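Local coordinates for acyl-coenzyme A oxidase acox-1.1 (Caenorhabditis elegans, PDB 5K3H), which catalyses the FAD-dependent, oxygen-consuming desaturation of acyl-CoA side chains to (2E)-enoyl-CoA, the first step of peroxisomal beta-oxidation, at residues B[18-23]-B[614-619]; B[313-318]-B[630-635]; B[500-505]-B[528-533]. One frame throughout, in Å; residues are numbered along the deposited sequence.

Contact 1 (B[18-23]-B[614-619]); sequences AERLTA and LLDSWE
Arg20 and Asp616 make the whole of this contact, a buried salt bridge between two residues almost six hundred positions apart. The charge pairing is two-pronged and side-on: Arg20 NE donates to Asp616 OD2 at 2.8 Å, and Arg20 NH2 donates to Asp616 OD1 at 3.2 Å with the straighter N-H, at 164°. Each nitrogen therefore takes its own oxygen on the syn side, although the guanidinium and carboxylate planes are turned 39° apart, which leaves OD2 tilted from the guanidinium plane while OD1 lies in it. The arginine chain runs extended from CG to NE, and this carries the cation across to the carboxylate even though the nearest CA atoms, of Arg20 and Asp616, stand 8.9 Å apart.

Both groups have further polar partners. Asp616 OD1 also forms a salt bridge to Arg315, its strongest partner, Asp616 OD2 accepts from Asn5, and Arg20 NH1 has a partner in the Arg632 carbonyl. With a leucine in place of Arg20, Asp616 would probably keep Arg315 but lose its tie to the N-terminal helix, and the Arg632 carbonyl would lose a donor.

The aliphatic part of Arg20 runs past the carboxylate, with Arg20 CD 3.6 Å from Asp616 OD2, and also packs on Val612. The bridge joins helix 14-21 to the C-terminal end of helix 590-616, where Leu615 packs on helix 300-319 and Ser617 and Trp618 on helix 27-35.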
loop_
_atom_site.group_PDB
_atom_site.type_symbol
_atom_site.label_atom_id
_atom_site.label_comp_id
_atom_site.label_asym_id
_atom_site.label_seq_id
_atom_site.Cartn_x
_atom_site.Cartn_y
_atom_site.Cartn_z
ATOM N N ALA B 18 12.683 -28.423 -5.030
ATOM C CA ALA B 18 14.050 -28.150 -5.472
ATOM C C ALA B 18 14.660 -26.970 -4.717
ATOM O O ALA B 18 15.855 -26.985 -4.386
ATOM C CB ALA B 18 14.080 -27.870 -6.974
ATOM N N GLU B 19 13.860 -25.946 -4.419
ATOM C CA GLU B 19 14.370 -24.808 -3.662
ATOM C C GLU B 19 14.587 -25.143 -2.191
ATOM O O GLU B 19 15.322 -24.427 -1.501
ATOM C CB GLU B 19 13.427 -23.615 -3.784
ATOM C CG GLU B 19 13.279 -23.065 -5.200
ATOM C CD GLU B 19 14.609 -22.627 -5.777
ATOM O OE1 GLU B 19 15.469 -22.110 -4.998
ATOM O OE2 GLU B 19 14.805 -22.815 -7.011
ATOM N N ARG B 20 13.938 -26.188 -1.689
ATOM C CA ARG B 20 14.106 -26.588 -0.305
ATOM C C ARG B 20 15.300 -27.508 -0.111
ATOM O O ARG B 20 15.958 -27.448 0.941
ATOM C CB ARG B 20 12.816 -27.251 0.197
ATOM C CG ARG B 20 11.648 -26.246 0.313
ATOM C CD ARG B 20 10.310 -26.896 0.706
ATOM N NE ARG B 20 9.359 -25.928 1.268
ATOM C CZ ARG B 20 8.035 -26.004 1.132
ATOM N NH1 ARG B 20 7.462 -26.987 0.451
ATOM N NH2 ARG B 20 7.269 -25.101 1.699
ATOM N N LEU B 21 15.622 -28.319 -1.129
ATOM C CA LEU B 21 16.722 -29.275 -1.025
ATOM C C LEU B 21 18.081 -28.608 -0.902
ATOM O O LEU B 21 19.017 -29.247 -0.414
ATOM C CB LEU B 21 16.712 -30.221 -2.229
ATOM C CG LEU B 21 15.562 -31.236 -2.208
ATOM C CD1 LEU B 21 15.512 -32.002 -3.514
ATOM C CD2 LEU B 21 15.692 -32.165 -1.022
ATOM N N THR B 22 18.209 -27.336 -1.294
ATOM C CA THR B 22 19.468 -26.609 -1.201
ATOM C C THR B 22 19.706 -26.002 0.190
ATOM O O THR B 22 20.736 -25.340 0.402
ATOM C CB THR B 22 19.525 -25.531 -2.306
ATOM O OG1 THR B 22 18.376 -24.669 -2.247
ATOM C CG2 THR B 22 19.600 -26.165 -3.708
ATOM N N ALA B 23 18.827 -26.248 1.162
ATOM C CA ALA B 23 19.068 -25.741 2.516
ATOM C C ALA B 23 20.393 -26.257 3.067
ATOM O O ALA B 23 20.729 -27.434 2.925
ATOM C CB ALA B 23 17.927 -26.132 3.459
ATOM N N LEU B 614 14.738 -20.269 4.827
ATOM C CA LEU B 614 14.695 -19.197 5.822
ATOM C C LEU B 614 13.273 -18.778 6.154
ATOM O O LEU B 614 12.991 -18.394 7.296
ATOM C CB LEU B 614 15.475 -17.969 5.327
ATOM C CG LEU B 614 16.999 -18.083 5.340
ATOM C CD1 LEU B 614 17.589 -17.011 4.480
ATOM C CD2 LEU B 614 17.544 -18.009 6.790
ATOM N N LEU B 615 12.364 -18.859 5.187
ATOM C CA LEU B 615 10.978 -18.521 5.446
ATOM C C LEU B 615 10.190 -19.711 5.981
ATOM O O LEU B 615 9.318 -19.521 6.830
ATOM C CB LEU B 615 10.336 -17.983 4.171
ATOM C CG LEU B 615 10.950 -16.658 3.708
ATOM C CD1 LEU B 615 10.612 -16.436 2.243
ATOM C CD2 LEU B 615 10.477 -15.481 4.584
ATOM N N ASP B 616 10.487 -20.933 5.510
ATOM C CA ASP B 616 9.892 -22.123 6.113
ATOM C C ASP B 616 10.187 -22.219 7.603
ATOM O O ASP B 616 9.413 -22.824 8.342
ATOM C CB ASP B 616 10.404 -23.410 5.471
ATOM C CG ASP B 616 9.820 -23.675 4.118
ATOM O OD1 ASP B 616 8.699 -23.191 3.815
ATOM O OD2 ASP B 616 10.475 -24.448 3.367
ATOM N N SER B 617 11.332 -21.699 8.046
ATOM C CA SER B 617 11.714 -21.823 9.447
ATOM C C SER B 617 10.756 -21.105 10.382
ATOM O O SER B 617 10.792 -21.358 11.590
ATOM C CB SER B 617 13.140 -21.325 9.657
ATOM O OG SER B 617 14.071 -22.146 8.953
ATOM N N TRP B 618 9.936 -20.179 9.876
ATOM C CA TRP B 618 8.915 -19.579 10.728
ATOM C C TRP B 618 7.750 -20.529 10.992
ATOM O O TRP B 618 6.926 -20.247 11.872
ATOM C CB TRP B 618 8.423 -18.292 10.093
ATOM C CG TRP B 618 9.464 -17.273 10.101
ATOM C CD1 TRP B 618 10.597 -17.264 9.351
ATOM C CD2 TRP B 618 9.490 -16.092 10.891
ATOM N NE1 TRP B 618 11.342 -16.146 9.631
ATOM C CE2 TRP B 618 10.677 -15.407 10.576
ATOM C CE3 TRP B 618 8.622 -15.537 11.827
ATOM C CZ2 TRP B 618 11.016 -14.192 11.161
ATOM C CZ3 TRP B 618 8.965 -14.321 12.415
ATOM C CH2 TRP B 618 10.152 -13.666 12.072
ATOM N N GLU B 619 7.652 -21.598 10.203
ATOM C CA GLU B 619 6.738 -22.714 10.398
ATOM C C GLU B 619 5.293 -22.244 10.579
ATOM O O GLU B 619 4.678 -22.412 11.633
ATOM C CB GLU B 619 7.242 -23.577 11.553
ATOM C CG GLU B 619 8.561 -24.223 11.179
ATOM C CD GLU B 619 9.020 -25.208 12.187
ATOM O OE1 GLU B 619 8.773 -24.982 13.395
ATOM O OE2 GLU B 619 9.612 -26.218 11.774
#

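Contact 2 (B[313-318]-B[630-635]); sequences ATRYSA and GRRDGH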
loop_
_atom_site.group_PDB
_atom_site.type_symbol
_atom_site.label_atom_id
_atom_site.label_comp_id
_atom_site.label_asym_id
_atom_site.label_seq_id
_atom_site.Cartn_x
_atom_site.Cartn_y
_atom_site.Cartn_z
ATOM N N ALA B 313 5.113 -14.815 -1.287
ATOM C CA ALA B 313 5.727 -14.354 -2.518
ATOM C C ALA B 313 6.926 -15.206 -2.918
ATOM O O ALA B 313 7.186 -15.367 -4.113
ATOM C CB ALA B 313 6.130 -12.893 -2.373
ATOM N N THR B 314 7.689 -15.738 -1.953
ATOM C CA THR B 314 8.884 -16.492 -2.319
ATOM C C THR B 314 8.536 -17.923 -2.733
ATOM O O THR B 314 9.118 -18.453 -3.694
ATOM C CB THR B 314 9.897 -16.484 -1.164
ATOM O OG1 THR B 314 10.104 -15.129 -0.689
ATOM C CG2 THR B 314 11.230 -17.097 -1.603
ATOM N N ARG B 315 7.573 -18.559 -2.058
ATOM C CA ARG B 315 7.067 -19.845 -2.545
ATOM C C ARG B 315 6.507 -19.725 -3.967
ATOM O O ARG B 315 6.854 -20.519 -4.849
ATOM C CB ARG B 315 6.010 -20.384 -1.577
ATOM C CG ARG B 315 6.608 -20.970 -0.308
ATOM C CD ARG B 315 5.546 -21.187 0.743
ATOM N NE ARG B 315 6.109 -21.829 1.923
ATOM C CZ ARG B 315 5.406 -22.191 2.990
ATOM N NH1 ARG B 315 4.104 -21.973 3.045
ATOM N NH2 ARG B 315 6.017 -22.778 3.996
ATOM N N TYR B 316 5.637 -18.734 -4.201
ATOM C CA TYR B 316 5.075 -18.516 -5.533
ATOM C C TYR B 316 6.162 -18.236 -6.566
ATOM O O TYR B 316 6.072 -18.704 -7.705
ATOM C CB TYR B 316 4.055 -17.375 -5.491
ATOM C CG TYR B 316 3.437 -17.068 -6.834
ATOM C CD1 TYR B 316 2.529 -17.936 -7.419
ATOM C CD2 TYR B 316 3.772 -15.920 -7.520
ATOM C CE1 TYR B 316 1.983 -17.667 -8.674
ATOM C CE2 TYR B 316 3.227 -15.637 -8.754
ATOM C CZ TYR B 316 2.335 -16.505 -9.329
ATOM O OH TYR B 316 1.796 -16.209 -10.564
ATOM N N SER B 317 7.213 -17.494 -6.188
ATOM C CA SER B 317 8.306 -17.242 -7.127
ATOM C C SER B 317 9.048 -18.522 -7.484
ATOM O O SER B 317 9.613 -18.617 -8.583
ATOM C CB SER B 317 9.310 -16.243 -6.544
ATOM O OG SER B 317 8.758 -14.946 -6.360
ATOM N N ALA B 318 9.007 -19.532 -6.612
ATOM C CA ALA B 318 9.650 -20.810 -6.918
ATOM C C ALA B 318 8.792 -21.663 -7.862
ATOM O O ALA B 318 9.332 -22.410 -8.685
ATOM C CB ALA B 318 9.939 -21.582 -5.624
ATOM N N GLY B 630 0.580 -19.108 -1.470
ATOM C CA GLY B 630 1.655 -19.515 -0.588
ATOM C C GLY B 630 1.453 -20.866 0.063
ATOM O O GLY B 630 2.048 -21.139 1.106
ATOM N N ARG B 631 0.642 -21.727 -0.555
ATOM C CA ARG B 631 0.445 -23.092 -0.068
ATOM C C ARG B 631 1.760 -23.781 0.240
ATOM O O ARG B 631 2.708 -23.712 -0.551
ATOM C CB ARG B 631 -0.293 -23.919 -1.112
ATOM C CG ARG B 631 -1.772 -23.730 -1.113
ATOM C CD ARG B 631 -2.403 -24.555 -2.215
ATOM N NE ARG B 631 -2.232 -25.980 -1.948
ATOM C CZ ARG B 631 -3.067 -26.687 -1.188
ATOM N NH1 ARG B 631 -4.101 -26.081 -0.620
ATOM N NH2 ARG B 631 -2.859 -27.993 -0.985
ATOM N N ARG B 632 1.781 -24.507 1.368
ATOM C CA ARG B 632 2.974 -25.253 1.778
ATOM C C ARG B 632 3.483 -26.184 0.681
ATOM O O ARG B 632 4.700 -26.270 0.443
ATOM C CB ARG B 632 2.672 -26.073 3.034
ATOM C CG ARG B 632 3.914 -26.647 3.707
ATOM C CD ARG B 632 3.638 -27.986 4.381
ATOM N NE ARG B 632 3.017 -28.889 3.422
ATOM C CZ ARG B 632 3.690 -29.549 2.486
ATOM N NH1 ARG B 632 5.008 -29.404 2.404
ATOM N NH2 ARG B 632 3.057 -30.348 1.627
ATOM N N ASP B 633 2.571 -26.869 -0.030
ATOM C CA ASP B 633 3.001 -27.882 -1.000
ATOM C C ASP B 633 3.336 -27.339 -2.393
ATOM O O ASP B 633 3.874 -28.097 -3.209
ATOM C CB ASP B 633 1.955 -28.991 -1.133
ATOM C CG ASP B 633 0.611 -28.489 -1.617
ATOM O OD1 ASP B 633 0.487 -27.330 -2.097
ATOM O OD2 ASP B 633 -0.343 -29.298 -1.552
ATOM N N GLY B 634 3.035 -26.078 -2.695
ATOM C CA GLY B 634 3.373 -25.512 -3.982
ATOM C C GLY B 634 2.445 -25.864 -5.126
ATOM O O GLY B 634 2.765 -25.560 -6.286
ATOM N N HIS B 635 1.307 -26.501 -4.847
ATOM C CA HIS B 635 0.330 -26.815 -5.888
ATOM C C HIS B 635 -0.638 -25.639 -6.015
ATOM O O HIS B 635 -1.796 -25.684 -5.586
ATOM C CB HIS B 635 -0.400 -28.113 -5.570
ATOM C CG HIS B 635 0.499 -29.313 -5.542
ATOM N ND1 HIS B 635 1.383 -29.604 -6.558
ATOM C CD2 HIS B 635 0.637 -30.299 -4.627
ATOM C CE1 HIS B 635 2.041 -30.707 -6.261
ATOM N NE2 HIS B 635 1.606 -31.150 -5.096
#
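A type I beta turn, Arg631 to Gly634, sits in the loop between helices 622-625 and 636-645, and the backbone leading into it meets helix 300-319 through one arginine, Arg315. The contact thus ties the C-terminal region to a helix of the C-alpha1 domain, one that leads toward the FAD-binding Arg320.

Arg315 reaches out in extended form from CG to NE, and its NH1 donates to Gly630 O at 2.9 Å. The oxygen lies in the guanidinium plane, and the donor approaches nearly in line with the carbonyl bond, at a C=O...N angle of 163°. Arg632 CA lies over one face of the same guanidinium, 3.7 Å from Arg315 NH1. Lower down the arginine chain, Arg315 CD packs 4.0 Å from Arg631 O. The opposite charge comes from outside these two segments, since Arg315 NH2 forms a salt bridge with Asp616; carbonyl and carboxylate together should restrict rotation of the guanidinium.

The turn has its own internal bracing. Arg631 grips Asp633 side-on, NE to OD1 and NH2 to OD2, while the CB of Arg632 leaves its backbone away from the helix and the guanidinium pairs with Asp12. Gly634 has positive phi, a conformation that suits glycine. Asp633 OD1 closes an Asx turn by accepting from His635 N at 3.0 Å, on the opposite face of the carboxylate from Arg631 NE.

Contact 3 (B[500-505]-B[528-533]); sequences KRQTLK and SVELNR
Gln502 carries this contact with a single amide nitrogen: NE2 gives one hydrogen to Glu530 OE1 at 2.9 Å and the other to Glu530 O at 3.1 Å. Both acceptors lie in the amide plane. The bond to OE1 is nearly straight, at 172°, yet it comes from above the carboxylate, whose plane is turned well away from that of the amide. One glutamine thus holds both the side chain and the backbone carbonyl of the same residue, which should fix the flip of the Gln502 amide. Gln502 CG stands anti to the backbone N (chi1 -179°) and the chain then bends at chi2, bringing NE2 to 3.8 Å from Arg533 CB.

A water completes the polar cluster, donating to Gln502 OE1 and to Glu530 OE1, each at 2.9 Å, and accepting a weak bond from Lys505 NZ. The lysine ammonium has its strongest partner in Asp594 of the second subunit.

Glu530 is itself positioned from its other oxygen, OE2, which forms a salt bridge to Arg533 NH1 and also hydrogen-bonds to Tyr601 of the second subunit. Val529 CG1 packs over one face of the Arg533 guanidinium, and the Arg533 side chain also touches Tyr581 of its own chain and Tyr601 of the second subunit.

The axes of segments 500-505 and 528-533 run 8.6 Å apart at 153°, an antiparallel pair of neighbouring helices in the C-terminal helical domain. Arg533, with Tyr581 beside it, belongs to the ATP-binding site shared between the subunits, consistent with the Gln502-Glu530 pairing lying just behind that site.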
loop_
_atom_site.group_PDB
_atom_site.type_symbol
_atom_site.label_atom_id
_atom_site.label_comp_id
_atom_site.label_asym_id
_atom_site.label_seq_id
_atom_site.Cartn_x
_atom_site.Cartn_y
_atom_site.Cartn_z
ATOM N N LYS B 500 24.972 9.958 13.713
ATOM C CA LYS B 500 25.489 11.091 14.477
ATOM C C LYS B 500 25.528 12.360 13.628
ATOM O O LYS B 500 25.087 13.432 14.068
ATOM C CB LYS B 500 26.885 10.790 15.015
ATOM C CG LYS B 500 27.562 12.009 15.671
ATOM C CD LYS B 500 28.978 11.684 16.132
ATOM C CE LYS B 500 29.882 11.411 14.914
ATOM N NZ LYS B 500 31.253 10.947 15.280
ATOM N N ARG B 501 26.046 12.264 12.398
ATOM C CA ARG B 501 26.160 13.475 11.584
ATOM C C ARG B 501 24.796 14.126 11.363
ATOM O O ARG B 501 24.651 15.345 11.511
ATOM C CB ARG B 501 26.820 13.182 10.243
ATOM C CG ARG B 501 27.553 14.395 9.699
ATOM C CD ARG B 501 27.981 14.200 8.233
ATOM N NE ARG B 501 26.961 14.685 7.299
ATOM C CZ ARG B 501 26.077 13.913 6.675
ATOM N NH1 ARG B 501 26.088 12.599 6.877
ATOM N NH2 ARG B 501 25.188 14.451 5.843
ATOM N N GLN B 502 23.779 13.323 11.023
ATOM C CA GLN B 502 22.440 13.868 10.785
ATOM C C GLN B 502 21.795 14.344 12.087
ATOM O O GLN B 502 21.018 15.307 12.084
ATOM C CB GLN B 502 21.567 12.823 10.070
ATOM C CG GLN B 502 20.147 13.268 9.734
ATOM C CD GLN B 502 20.064 14.447 8.745
ATOM O OE1 GLN B 502 20.940 14.645 7.892
ATOM N NE2 GLN B 502 18.984 15.226 8.854
ATOM N N THR B 503 22.098 13.691 13.202
ATOM C CA THR B 503 21.580 14.147 14.489
ATOM C C THR B 503 22.130 15.521 14.863
ATOM O O THR B 503 21.377 16.413 15.281
ATOM C CB THR B 503 21.893 13.120 15.569
ATOM O OG1 THR B 503 21.145 11.932 15.298
ATOM C CG2 THR B 503 21.552 13.652 16.949
ATOM N N LEU B 504 23.449 15.700 14.769
ATOM C CA LEU B 504 24.029 16.989 15.137
ATOM C C LEU B 504 23.645 18.077 14.131
ATOM O O LEU B 504 23.419 19.236 14.511
ATOM C CB LEU B 504 25.548 16.860 15.239
ATOM C CG LEU B 504 26.066 15.729 16.144
ATOM C CD1 LEU B 504 27.594 15.675 16.075
ATOM C CD2 LEU B 504 25.588 15.790 17.599
ATOM N N LYS B 505 23.575 17.729 12.843
ATOM C CA LYS B 505 23.204 18.722 11.843
ATOM C C LYS B 505 21.796 19.247 12.104
ATOM O O LYS B 505 21.575 20.464 12.199
ATOM C CB LYS B 505 23.294 18.104 10.451
ATOM C CG LYS B 505 22.875 19.046 9.352
ATOM C CD LYS B 505 22.811 18.378 7.989
ATOM C CE LYS B 505 22.341 19.384 6.934
ATOM N NZ LYS B 505 22.681 18.931 5.571
ATOM N N SER B 528 11.744 20.162 11.415
ATOM C CA SER B 528 11.167 18.888 11.848
ATOM C C SER B 528 11.441 17.755 10.862
ATOM O O SER B 528 11.628 16.610 11.292
ATOM C CB SER B 528 9.661 19.049 12.106
ATOM O OG SER B 528 8.992 19.668 11.019
ATOM N N VAL B 529 11.521 18.053 9.553
ATOM C CA VAL B 529 11.829 17.008 8.570
ATOM C C VAL B 529 13.249 16.500 8.762
ATOM O O VAL B 529 13.509 15.300 8.688
ATOM C CB VAL B 529 11.629 17.521 7.134
ATOM C CG1 VAL B 529 12.091 16.476 6.143
ATOM C CG2 VAL B 529 10.212 17.892 6.881
ATOM N N GLU B 530 14.201 17.410 8.961
ATOM C CA GLU B 530 15.572 16.994 9.245
ATOM C C GLU B 530 15.654 16.254 10.573
ATOM O O GLU B 530 16.461 15.335 10.720
ATOM C CB GLU B 530 16.512 18.216 9.259
ATOM C CG GLU B 530 16.642 18.946 7.913
ATOM C CD GLU B 530 17.348 18.134 6.831
ATOM O OE1 GLU B 530 18.369 17.513 7.129
ATOM O OE2 GLU B 530 16.898 18.116 5.669
ATOM N N LEU B 531 14.847 16.653 11.556
ATOM C CA LEU B 531 14.892 16.007 12.862
ATOM C C LEU B 531 14.377 14.580 12.786
ATOM O O LEU B 531 14.900 13.694 13.461
ATOM C CB LEU B 531 14.077 16.815 13.872
ATOM C CG LEU B 531 14.578 18.204 14.304
ATOM C CD1 LEU B 531 13.450 19.020 14.984
ATOM C CD2 LEU B 531 15.798 18.070 15.222
ATOM N N ASN B 532 13.348 14.335 11.968
ATOM C CA ASN B 532 12.835 12.976 11.814
ATOM C C ASN B 532 13.819 12.069 11.096
ATOM O O ASN B 532 13.917 10.877 11.423
ATOM C CB ASN B 532 11.519 12.977 11.049
ATOM C CG ASN B 532 10.359 13.245 11.924
ATOM O OD1 ASN B 532 10.503 13.410 13.134
ATOM N ND2 ASN B 532 9.182 13.232 11.340
ATOM N N ARG B 533 14.521 12.601 10.087
ATOM C CA ARG B 533 15.557 11.826 9.415
ATOM C C ARG B 533 16.563 11.278 10.421
ATOM O O ARG B 533 16.982 10.118 10.326
ATOM C CB ARG B 533 16.251 12.688 8.357
ATOM C CG ARG B 533 15.396 12.961 7.128
ATOM C CD ARG B 533 16.033 13.936 6.114
ATOM N NE ARG B 533 15.158 14.043 4.939
ATOM C CZ ARG B 533 15.132 15.059 4.086
ATOM N NH1 ARG B 533 15.948 16.093 4.252
ATOM N NH2 ARG B 533 14.278 15.046 3.069
HETATM O O HOH W 1 20.622 16.379 5.618
#

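Contacts 1 and 2 adjoin, their centres 11 Å apart, and share a network in which Asp616 stands between two arginines, one from each contact; Arg20 NH1 lies 2.9 Å from Arg632 O, a probable hydrogen bond. Together they join the N-terminal helix, helix 300-319 and the C-terminal region. Contact 1 is buried and rests on a hydrogen-bonded ion pair; contact 2 is partly buried and uses arginine on a backbone carbonyl. Contact 3, its centre 40 Å from that of contact 1 and 42 Å from that of contact 2, is also partly buried, but pairs two helices close in sequence through a neutral amide set against a glutamate's carboxylate and backbone carbonyl, with a water alongside. It alone meets the second subunit.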